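Local atomic coordinates of DELTA1-pyrroline-2-carboxylate reductase (Thermococcus litoralis DSM 5473, PDB entry 6T3E), a protein that catalyses the reduction of Delta1-pyrroline-2-carboxylate to L-proline with NADH as a cofactor, probably as a step in L-hydroxyproline metabolism. Residues S38-I43 with V170-N175. Numbering follows the deposited sequence.
Sequences SMKEVI and VCEVRN
In the Rossmann-type domain, E172 of helix 161-173, the helix that follows strand 153-157 and the glycine-rich turn, meets K40 and I43 at the start of helix 39-54, with M39 more distant. The contact is small, burying 169 Å² in all, and no hydrogen bond or salt bridge spans it. The stem of E172 does most of the work: its CB lies 3.9 Å from I43 CD1, the two side chains meeting at a slant, while its CG comes within 4.5 Å of M39 CG. A bend at chi2 (-78°) turns the carboxylate toward K40, with E172 OE1 3.9 Å from K40 CB. The charged ends stay apart, K40 NZ lying 6.4 Å from E172 OE1; the lysine instead forms a salt bridge with E44 of its own helix, and any attraction to E172 is probably weak. Beneath these two exposed residues the packing is largely apolar: M39 touches T165, W168 and A169 of helix 161-173, and both M39 and I43 touch A137 of helix 128-146. Helix 39-54 is thereby joined to the nucleotide-binding half of the molecule, helix-to-helix packing between the mixed-sheet part and the Rossmann-type domain, consistent with the two-domain build of the ornithine cyclodeaminase/mu-crystallin family.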
loop_
_atom_site.group_PDB
_atom_site.type_symbol
_atom_site.label_atom_id
_atom_site.label_comp_id
_atom_site.label_asym_id
_atom_site.label_seq_id
_atom_site.Cartn_x
_atom_site.Cartn_y
_atom_site.Cartn_z
ATOM N N SER B 38 -3.586 20.574 -15.730
ATOM C CA SER B 38 -3.031 21.885 -15.427
ATOM C C SER B 38 -3.278 22.186 -13.956
ATOM O O SER B 38 -4.093 21.530 -13.303
ATOM C CB SER B 38 -3.670 22.977 -16.290
ATOM O OG SER B 38 -5.065 23.084 -16.014
ATOM N N MET B 39 -2.575 23.189 -13.425
ATOM C CA MET B 39 -2.637 23.424 -11.981
ATOM C C MET B 39 -3.981 24.002 -11.540
ATOM O O MET B 39 -4.474 23.663 -10.457
ATOM C CB MET B 39 -1.481 24.336 -11.556
ATOM C CG MET B 39 -1.314 24.556 -10.044
ATOM S SD MET B 39 -1.034 23.085 -9.029
ATOM C CE MET B 39 0.710 22.774 -9.254
ATOM N N LYS B 40 -4.616 24.826 -12.376
ATOM C CA LYS B 40 -5.927 25.361 -12.019
ATOM C C LYS B 40 -6.945 24.245 -11.833
ATOM O O LYS B 40 -7.762 24.285 -10.903
ATOM C CB LYS B 40 -6.400 26.344 -13.086
ATOM C CG LYS B 40 -7.674 27.061 -12.718
ATOM C CD LYS B 40 -8.014 28.121 -13.752
ATOM C CE LYS B 40 -9.511 28.341 -13.820
ATOM N NZ LYS B 40 -10.248 27.210 -13.194
ATOM N N GLU B 41 -6.891 23.230 -12.701
ATOM C CA GLU B 41 -7.760 22.064 -12.560
ATOM C C GLU B 41 -7.449 21.299 -11.274
ATOM O O GLU B 41 -8.360 20.901 -10.539
ATOM C CB GLU B 41 -7.619 21.162 -13.786
ATOM C CG GLU B 41 -8.579 21.507 -14.906
ATOM C CD GLU B 41 -8.282 20.760 -16.200
ATOM O OE1 GLU B 41 -9.155 20.761 -17.103
ATOM O OE2 GLU B 41 -7.174 20.178 -16.316
ATOM N N VAL B 42 -6.157 21.074 -10.997
ATOM C CA VAL B 42 -5.752 20.282 -9.838
ATOM C C VAL B 42 -6.117 20.997 -8.550
ATOM O O VAL B 42 -6.491 20.355 -7.557
ATOM C CB VAL B 42 -4.242 19.971 -9.891
ATOM C CG1 VAL B 42 -3.853 18.992 -8.792
ATOM C CG2 VAL B 42 -3.876 19.380 -11.231
ATOM N N ILE B 43 -6.027 22.328 -8.543
ATOM C CA ILE B 43 -6.412 23.084 -7.358
ATOM C C ILE B 43 -7.886 22.858 -7.050
ATOM O O ILE B 43 -8.259 22.528 -5.917
ATOM C CB ILE B 43 -6.091 24.575 -7.557
ATOM C CG1 ILE B 43 -4.587 24.819 -7.359
ATOM C CG2 ILE B 43 -6.963 25.446 -6.639
ATOM C CD1 ILE B 43 -4.082 26.065 -8.018
ATOM N N VAL B 170 0.844 29.000 -6.089
ATOM C CA VAL B 170 0.678 30.282 -5.405
ATOM C C VAL B 170 0.339 31.383 -6.407
ATOM O O VAL B 170 -0.461 32.280 -6.115
ATOM C CB VAL B 170 1.934 30.619 -4.572
ATOM C CG1 VAL B 170 1.873 32.046 -4.041
ATOM C CG2 VAL B 170 2.069 29.654 -3.418
ATOM N N CYS B 171 0.929 31.326 -7.606
ATOM C CA CYS B 171 0.650 32.320 -8.642
ATOM C C CYS B 171 -0.770 32.183 -9.196
ATOM O O CYS B 171 -1.344 33.166 -9.685
ATOM C CB CYS B 171 1.661 32.186 -9.784
ATOM S SG CYS B 171 3.406 32.482 -9.383
ATOM N N GLU B 172 -1.337 30.974 -9.173
ATOM C CA GLU B 172 -2.707 30.800 -9.648
ATOM C C GLU B 172 -3.718 31.384 -8.674
ATOM O O GLU B 172 -4.857 31.654 -9.064
ATOM C CB GLU B 172 -3.008 29.318 -9.898
ATOM C CG GLU B 172 -2.371 28.753 -11.171
ATOM C CD GLU B 172 -3.134 29.140 -12.434
ATOM O OE1 GLU B 172 -4.308 29.557 -12.312
ATOM O OE2 GLU B 172 -2.561 29.023 -13.545
ATOM N N VAL B 173 -3.307 31.620 -7.436
ATOM C CA VAL B 173 -4.213 32.009 -6.369
ATOM C C VAL B 173 -4.006 33.455 -5.915
ATOM O O VAL B 173 -4.943 34.052 -5.363
ATOM C CB VAL B 173 -4.066 31.022 -5.186
ATOM C CG1 VAL B 173 -4.411 31.636 -3.844
ATOM C CG2 VAL B 173 -4.882 29.758 -5.447
ATOM N N ARG B 174 -2.844 34.054 -6.176
ATOM C CA ARG B 174 -2.539 35.418 -5.765
ATOM C C ARG B 174 -1.915 36.185 -6.928
ATOM O O ARG B 174 -1.493 35.601 -7.929
ATOM C CB ARG B 174 -1.607 35.418 -4.548
ATOM C CG ARG B 174 -2.260 34.875 -3.282
ATOM C CD ARG B 174 -3.312 35.838 -2.756
ATOM N NE ARG B 174 -3.878 35.405 -1.479
ATOM C CZ ARG B 174 -5.088 34.864 -1.337
ATOM N NH1 ARG B 174 -5.864 34.686 -2.400
ATOM N NH2 ARG B 174 -5.525 34.500 -0.133
ATOM N N ASN B 175 -1.921 37.515 -6.827
ATOM C CA ASN B 175 -1.329 38.367 -7.866
ATOM C C ASN B 175 0.148 38.611 -7.544
ATOM O O ASN B 175 0.598 39.735 -7.317
ATOM C CB ASN B 175 -2.102 39.678 -7.998
ATOM C CG ASN B 175 -3.376 39.538 -8.843
ATOM O OD1 ASN B 175 -3.345 39.016 -9.963
ATOM N ND2 ASN B 175 -4.501 40.000 -8.300
#